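Local coordinates for ribonuclease P protein component 3 (Thermococcus kodakarensis KOD1, PDB 3WYZ), which is a protein subunit of ribonuclease P, the RNA-containing complex that probably matures tRNA by cleaving the 5' ends of its precursors, at residues A[152-155]-A[156-159]. Residues are numbered along the deposited sequence; the frame is centred on the assembly and turned at random.
Sequences RAQI and LRFM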
loop_
_atom_site.group_PDB
_atom_site.type_symbol
_atom_site.label_atom_id
_atom_site.label_comp_id
_atom_site.label_asym_id
_atom_site.label_seq_id
_atom_site.Cartn_x
_atom_site.Cartn_y
_atom_site.Cartn_z
ATOM N N ARG A 152 -15.477 5.651 -10.380
ATOM C CA ARG A 152 -14.195 6.355 -10.339
ATOM C C ARG A 152 -14.308 7.681 -9.589
ATOM O O ARG A 152 -13.409 8.050 -8.829
ATOM C CB ARG A 152 -13.654 6.610 -11.743
ATOM C CG ARG A 152 -13.246 5.347 -12.484
ATOM C CD ARG A 152 -12.200 5.628 -13.552
ATOM N NE ARG A 152 -12.600 6.700 -14.461
ATOM C CZ ARG A 152 -13.370 6.545 -15.539
ATOM N NH1 ARG A 152 -13.852 5.346 -15.875
ATOM N NH2 ARG A 152 -13.661 7.606 -16.287
ATOM N N ALA A 153 -15.411 8.391 -9.805
ATOM C CA ALA A 153 -15.653 9.663 -9.128
ATOM C C ALA A 153 -15.849 9.485 -7.620
ATOM O O ALA A 153 -15.483 10.362 -6.845
ATOM C CB ALA A 153 -16.854 10.363 -9.743
ATOM N N GLN A 154 -16.420 8.356 -7.202
ATOM C CA GLN A 154 -16.583 8.069 -5.773
ATOM C C GLN A 154 -15.224 7.769 -5.144
ATOM O O GLN A 154 -14.891 8.294 -4.081
ATOM C CB GLN A 154 -17.512 6.875 -5.532
ATOM C CG GLN A 154 -18.845 6.897 -6.266
ATOM C CD GLN A 154 -19.512 8.258 -6.269
ATOM O OE1 GLN A 154 -19.705 8.877 -7.332
ATOM N NE2 GLN A 154 -19.874 8.735 -5.084
ATOM N N ILE A 155 -14.449 6.918 -5.809
ATOM C CA ILE A 155 -13.103 6.563 -5.357
ATOM C C ILE A 155 -12.203 7.801 -5.299
ATOM O O ILE A 155 -11.523 8.020 -4.303
ATOM C CB ILE A 155 -12.444 5.504 -6.277
ATOM C CG1 ILE A 155 -13.225 4.171 -6.269
ATOM C CG2 ILE A 155 -11.001 5.253 -5.861
ATOM C CD1 ILE A 155 -13.133 3.371 -4.983
ATOM N N LEU A 156 -12.208 8.606 -6.359
ATOM C CA LEU A 156 -11.370 9.811 -6.412
ATOM C C LEU A 156 -11.696 10.780 -5.278
ATOM O O LEU A 156 -10.776 11.362 -4.685
ATOM C CB LEU A 156 -11.495 10.526 -7.759
ATOM C CG LEU A 156 -10.766 9.850 -8.926
ATOM C CD1 LEU A 156 -11.281 10.354 -10.271
ATOM C CD2 LEU A 156 -9.261 10.040 -8.830
ATOM N N ARG A 157 -12.987 10.943 -4.968
ATOM C CA ARG A 157 -13.391 11.777 -3.830
ATOM C C ARG A 157 -12.792 11.267 -2.521
ATOM O O ARG A 157 -12.301 12.057 -1.719
ATOM C CB ARG A 157 -14.922 11.882 -3.704
ATOM C CG ARG A 157 -15.551 12.856 -4.690
ATOM C CD ARG A 157 -17.006 13.210 -4.379
ATOM N NE ARG A 157 -17.840 12.060 -3.996
ATOM C CZ ARG A 157 -18.085 11.666 -2.743
ATOM N NH1 ARG A 157 -18.861 10.613 -2.526
ATOM N NH2 ARG A 157 -17.560 12.304 -1.699
ATOM N N PHE A 158 -12.829 9.951 -2.316
ATOM C CA PHE A 158 -12.306 9.347 -1.090
ATOM C C PHE A 158 -10.801 9.517 -0.992
ATOM O O PHE A 158 -10.269 9.764 0.088
ATOM C CB PHE A 158 -12.653 7.850 -0.998
ATOM C CG PHE A 158 -14.126 7.546 -1.118
ATOM C CD1 PHE A 158 -15.088 8.432 -0.650
ATOM C CD2 PHE A 158 -14.545 6.355 -1.693
ATOM C CE1 PHE A 158 -16.438 8.138 -0.760
ATOM C CE2 PHE A 158 -15.888 6.056 -1.812
ATOM C CZ PHE A 158 -16.837 6.944 -1.344
ATOM N N MET A 159 -10.123 9.364 -2.124
ATOM C CA MET A 159 -8.682 9.564 -2.191
ATOM C C MET A 159 -8.299 11.015 -1.912
ATOM O O MET A 159 -7.280 11.269 -1.274
ATOM C CB MET A 159 -8.150 9.151 -3.556
ATOM C CG MET A 159 -8.145 7.651 -3.774
ATOM S SD MET A 159 -7.456 7.222 -5.379
ATOM C CE MET A 159 -7.631 5.444 -5.361
#
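L156 N donates to R152 O at 2.8 Å and M159 N to I155 O at 2.9 Å, the two shorter of the four successive i to i+4 backbone bonds of a regular alpha helix. Between them come R157 N to A153 O at 3.2 Å and F158 N to Q154 O, also 3.2 Å.

Q154 O has a second neighbour: it sits over the centre of one face of the F158 ring, 3.0 Å above the plane. With CG beside its own backbone N (chi1 -55°), F158 folds the ring back along the previous turn, where CE2 also comes to 4.1 Å from Q154 CB. These two turns belong to helix 149-168, which links two neighbouring parallel strands, 136-140 and 173-176, of the TIM barrel-like fold. A flat, apolar ring suits the side turned to W114 and P120, and an alanine here would probably leave both loop residues without their aromatic partner and uncover the Q154 carbonyl.

On another side of the helix, I155 CG2 meets M159 CE at 3.4 Å, tighter than usual for two carbons; the unbranched methionine, extended beyond CG, brings its terminal methyl against the branch methyl of I155. Both also touch W114, while L156 packs its branched end among L144 and I198, and R152 NH1 makes a weak hydrogen bond to A147 O. Toward the more exposed side, long polar chains suit the place: R157 and Q154 run alongside each other, amide and guanidinium planes 63° apart.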